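Local coordinates for GTPase-activating protein BEM3 (PDB 6FSF), which activates the GTPase activity of the small G proteins Cdc42 and, less efficiently, Rho1, and binds phosphatidylinositol 3-phosphate, at residues A[181-185]-A[208-212]. Residues are numbered along the deposited sequence; the frame is centred on the assembly and turned at random.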
ATOM      1  N   GLU A 181      -5.988 -20.253  -5.497  1.00 91.97           N
ATOM      2  CA  GLU A 181      -4.801 -21.057  -5.239  1.00 96.70           C
ATOM      3  C   GLU A 181      -4.817 -21.521  -3.787  1.00 98.67           C
ATOM      4  O   GLU A 181      -5.245 -20.780  -2.899  1.00102.87           O
ATOM      5  CB  GLU A 181      -3.511 -20.273  -5.521  1.00 97.50           C
ATOM      6  CG  GLU A 181      -3.150 -20.089  -6.997  1.00 99.73           C
ATOM      7  CD  GLU A 181      -3.671 -18.785  -7.584  1.00100.60           C
ATOM      8  OE1 GLU A 181      -3.513 -18.577  -8.807  1.00 98.41           O
ATOM      9  OE2 GLU A 181      -4.234 -17.967  -6.827  1.00103.69           O
ATOM     10  N   THR A 182      -4.339 -22.744  -3.553  1.00 98.20           N
ATOM     11  CA  THR A 182      -4.252 -23.318  -2.213  1.00110.09           C
ATOM     12  C   THR A 182      -2.972 -24.138  -2.135  1.00115.43           C
ATOM     13  O   THR A 182      -2.719 -24.973  -3.009  1.00119.62           O
ATOM     14  CB  THR A 182      -5.483 -24.184  -1.896  1.00117.43           C
ATOM     15  OG1 THR A 182      -6.676 -23.466  -2.240  1.00122.81           O
ATOM     16  CG2 THR A 182      -5.544 -24.531  -0.417  1.00116.46           C
ATOM     17  N   ILE A 183      -2.167 -23.905  -1.096  1.00116.86           N
ATOM     18  CA  ILE A 183      -0.790 -24.385  -1.057  1.00118.22           C
ATOM     19  C   ILE A 183      -0.494 -25.087   0.262  1.00123.61           C
ATOM     20  O   ILE A 183      -0.828 -24.586   1.340  1.00131.65           O
ATOM     21  CB  ILE A 183       0.201 -23.227  -1.299  1.00115.28           C
ATOM     22  CG1 ILE A 183       0.216 -22.897  -2.780  1.00116.27           C
ATOM     23  CG2 ILE A 183       1.602 -23.602  -0.846  1.00114.68           C
ATOM     24  CD1 ILE A 183       0.264 -24.156  -3.647  1.00126.27           C
ATOM     25  N   LYS A 184       0.148 -26.250   0.166  1.00124.56           N
ATOM     26  CA  LYS A 184       0.654 -26.974   1.326  1.00126.61           C
ATOM     27  C   LYS A 184       2.101 -26.568   1.577  1.00126.50           C
ATOM     28  O   LYS A 184       2.940 -26.663   0.676  1.00130.99           O
ATOM     29  CB  LYS A 184       0.563 -28.482   1.101  1.00132.95           C
ATOM     30  CG  LYS A 184      -0.760 -29.115   1.479  1.00135.71           C
ATOM     31  CD  LYS A 184      -0.785 -30.561   1.009  1.00137.46           C
ATOM     32  CE  LYS A 184      -1.482 -31.474   2.002  1.00138.40           C
ATOM     33  NZ  LYS A 184      -1.413 -32.887   1.535  1.00137.91           N
ATOM     34  N   LEU A 185       2.395 -26.120   2.801  1.00125.28           N
ATOM     35  CA  LEU A 185       3.769 -25.761   3.136  1.00125.38           C
ATOM     36  C   LEU A 185       4.625 -26.984   3.430  1.00127.49           C
ATOM     37  O   LEU A 185       5.844 -26.943   3.232  1.00127.34           O
ATOM     38  CB  LEU A 185       3.801 -24.810   4.332  1.00122.20           C
ATOM     39  CG  LEU A 185       3.789 -23.307   4.041  1.00116.19           C
ATOM     40  CD1 LEU A 185       2.416 -22.852   3.565  1.00112.32           C
ATOM     41  CD2 LEU A 185       4.228 -22.520   5.267  1.00119.11           C
ATOM     42  N   LEU A 208      10.246 -17.764  -3.708  1.00 74.48           N
ATOM     43  CA  LEU A 208       9.701 -18.834  -4.533  1.00 79.04           C
ATOM     44  C   LEU A 208       9.223 -19.975  -3.649  1.00 80.50           C
ATOM     45  O   LEU A 208       9.957 -20.436  -2.769  1.00 84.38           O
ATOM     46  CB  LEU A 208      10.747 -19.346  -5.528  1.00 79.92           C
ATOM     47  CG  LEU A 208      10.403 -20.642  -6.267  1.00 82.89           C
ATOM     48  CD1 LEU A 208       9.117 -20.473  -7.062  1.00 89.46           C
ATOM     49  CD2 LEU A 208      11.547 -21.075  -7.171  1.00 79.21           C
ATOM     50  N   ILE A 209       7.999 -20.435  -3.894  1.00 80.04           N
ATOM     51  CA  ILE A 209       7.430 -21.596  -3.219  1.00 83.75           C
ATOM     52  C   ILE A 209       7.282 -22.708  -4.250  1.00 88.14           C
ATOM     53  O   ILE A 209       6.538 -22.563  -5.227  1.00 83.59           O
ATOM     54  CB  ILE A 209       6.083 -21.269  -2.558  1.00 82.95           C
ATOM     55  CG1 ILE A 209       6.245 -20.122  -1.558  1.00 76.68           C
ATOM     56  CG2 ILE A 209       5.519 -22.497  -1.867  1.00 89.10           C
ATOM     57  CD1 ILE A 209       4.988 -19.812  -0.774  1.00 68.91           C
ATOM     58  N   THR A 210       7.994 -23.813  -4.035  1.00 96.43           N
ATOM     59  CA  THR A 210       8.008 -24.948  -4.959  1.00102.44           C
ATOM     60  C   THR A 210       7.307 -26.124  -4.287  1.00111.27           C
ATOM     61  O   THR A 210       7.908 -26.834  -3.476  1.00114.68           O
ATOM     62  CB  THR A 210       9.435 -25.311  -5.359  1.00 97.81           C
ATOM     63  OG1 THR A 210      10.095 -24.155  -5.891  1.00 93.76           O
ATOM     64  CG2 THR A 210       9.424 -26.402  -6.418  1.00102.36           C
ATOM     65  N   GLU A 211       6.043 -26.344  -4.645  1.00114.77           N
ATOM     66  CA  GLU A 211       5.201 -27.337  -3.988  1.00118.10           C
ATOM     67  C   GLU A 211       5.322 -28.682  -4.699  1.00127.30           C
ATOM     68  O   GLU A 211       5.093 -28.773  -5.910  1.00128.62           O
ATOM     69  CB  GLU A 211       3.744 -26.876  -3.967  1.00116.12           C
ATOM     70  CG  GLU A 211       2.835 -27.728  -3.097  1.00119.73           C
ATOM     71  CD  GLU A 211       1.374 -27.350  -3.236  1.00117.97           C
ATOM     72  OE1 GLU A 211       0.920 -27.143  -4.382  1.00115.93           O
ATOM     73  OE2 GLU A 211       0.682 -27.251  -2.200  1.00120.27           O
ATOM     74  N   HIS A 212       5.666 -29.720  -3.943  1.00131.55           N
ATOM     75  CA  HIS A 212       5.788 -31.065  -4.496  1.00134.34           C
ATOM     76  C   HIS A 212       4.574 -31.917  -4.136  1.00131.60           C
ATOM     77  O   HIS A 212       3.441 -31.585  -4.488  1.00126.58           O
ATOM     78  CB  HIS A 212       7.068 -31.738  -3.996  1.00140.28           C
ATOM     79  CG  HIS A 212       8.306 -30.933  -4.236  1.00143.74           C
ATOM     80  ND1 HIS A 212       8.591 -30.349  -5.452  1.00145.63           N
ATOM     81  CD2 HIS A 212       9.337 -30.617  -3.417  1.00143.28           C
ATOM     82  CE1 HIS A 212       9.741 -29.706  -5.370  1.00143.08           C
ATOM     83  NE2 HIS A 212      10.216 -29.853  -4.146  1.00141.53           N
TER
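Glu211 reaches from strand 206-211 to the main chain of strand 179-184 at Ile183 and Lys184, bridging the two sheets of the PH-domain barrel. In this fold two strongly bent antiparallel sheets pack almost at right angles, and here the two short strand segments lie 8.1 Å apart at their axes, at 77° to one another. No backbone bonds join them, since each pairs with other strands: Ile183 with Leu171, Ile209 with Tyr223. Side chains therefore have to close the corner, and glutamate is long enough to do it. Its chi1 of -170° turns CG away from the backbone N, and the extended chain beyond carries the carboxylate across to the facing strand. There OE2 accepts a short, nearly linear hydrogen bond from Lys184 N, 2.6 Å long and 174° at the hydrogen, with the donor arriving nearly along the C-O axis. Lys184 contributes mainly this amide; its CB lies beside the same oxygen, while the flexible chain leads its ammonium away from Glu211, which suits an exposed position. Ile183, by contrast, points inward, as a branched apolar residue on a buried strand face should. Its CG2 meets CG2 of Ile209 at 4.2 Å, the two branches meeting at an angle, with Tyr223 and Leu171 also touching Ile183. In both isoleucines CG2 stands anti to the backbone N, which turns each methyl toward the other strand; that of Ile183 also lies near Glu211 OE2. Were the glutamate exchanged for alanine, the Lys184 amide would probably lose this acceptor and a gap would be likely to open beside Ile183 CD1. That methyl packs tightly against the carboxylate, with Ile183 CD1 only 3.1 Å from Glu211 OE1.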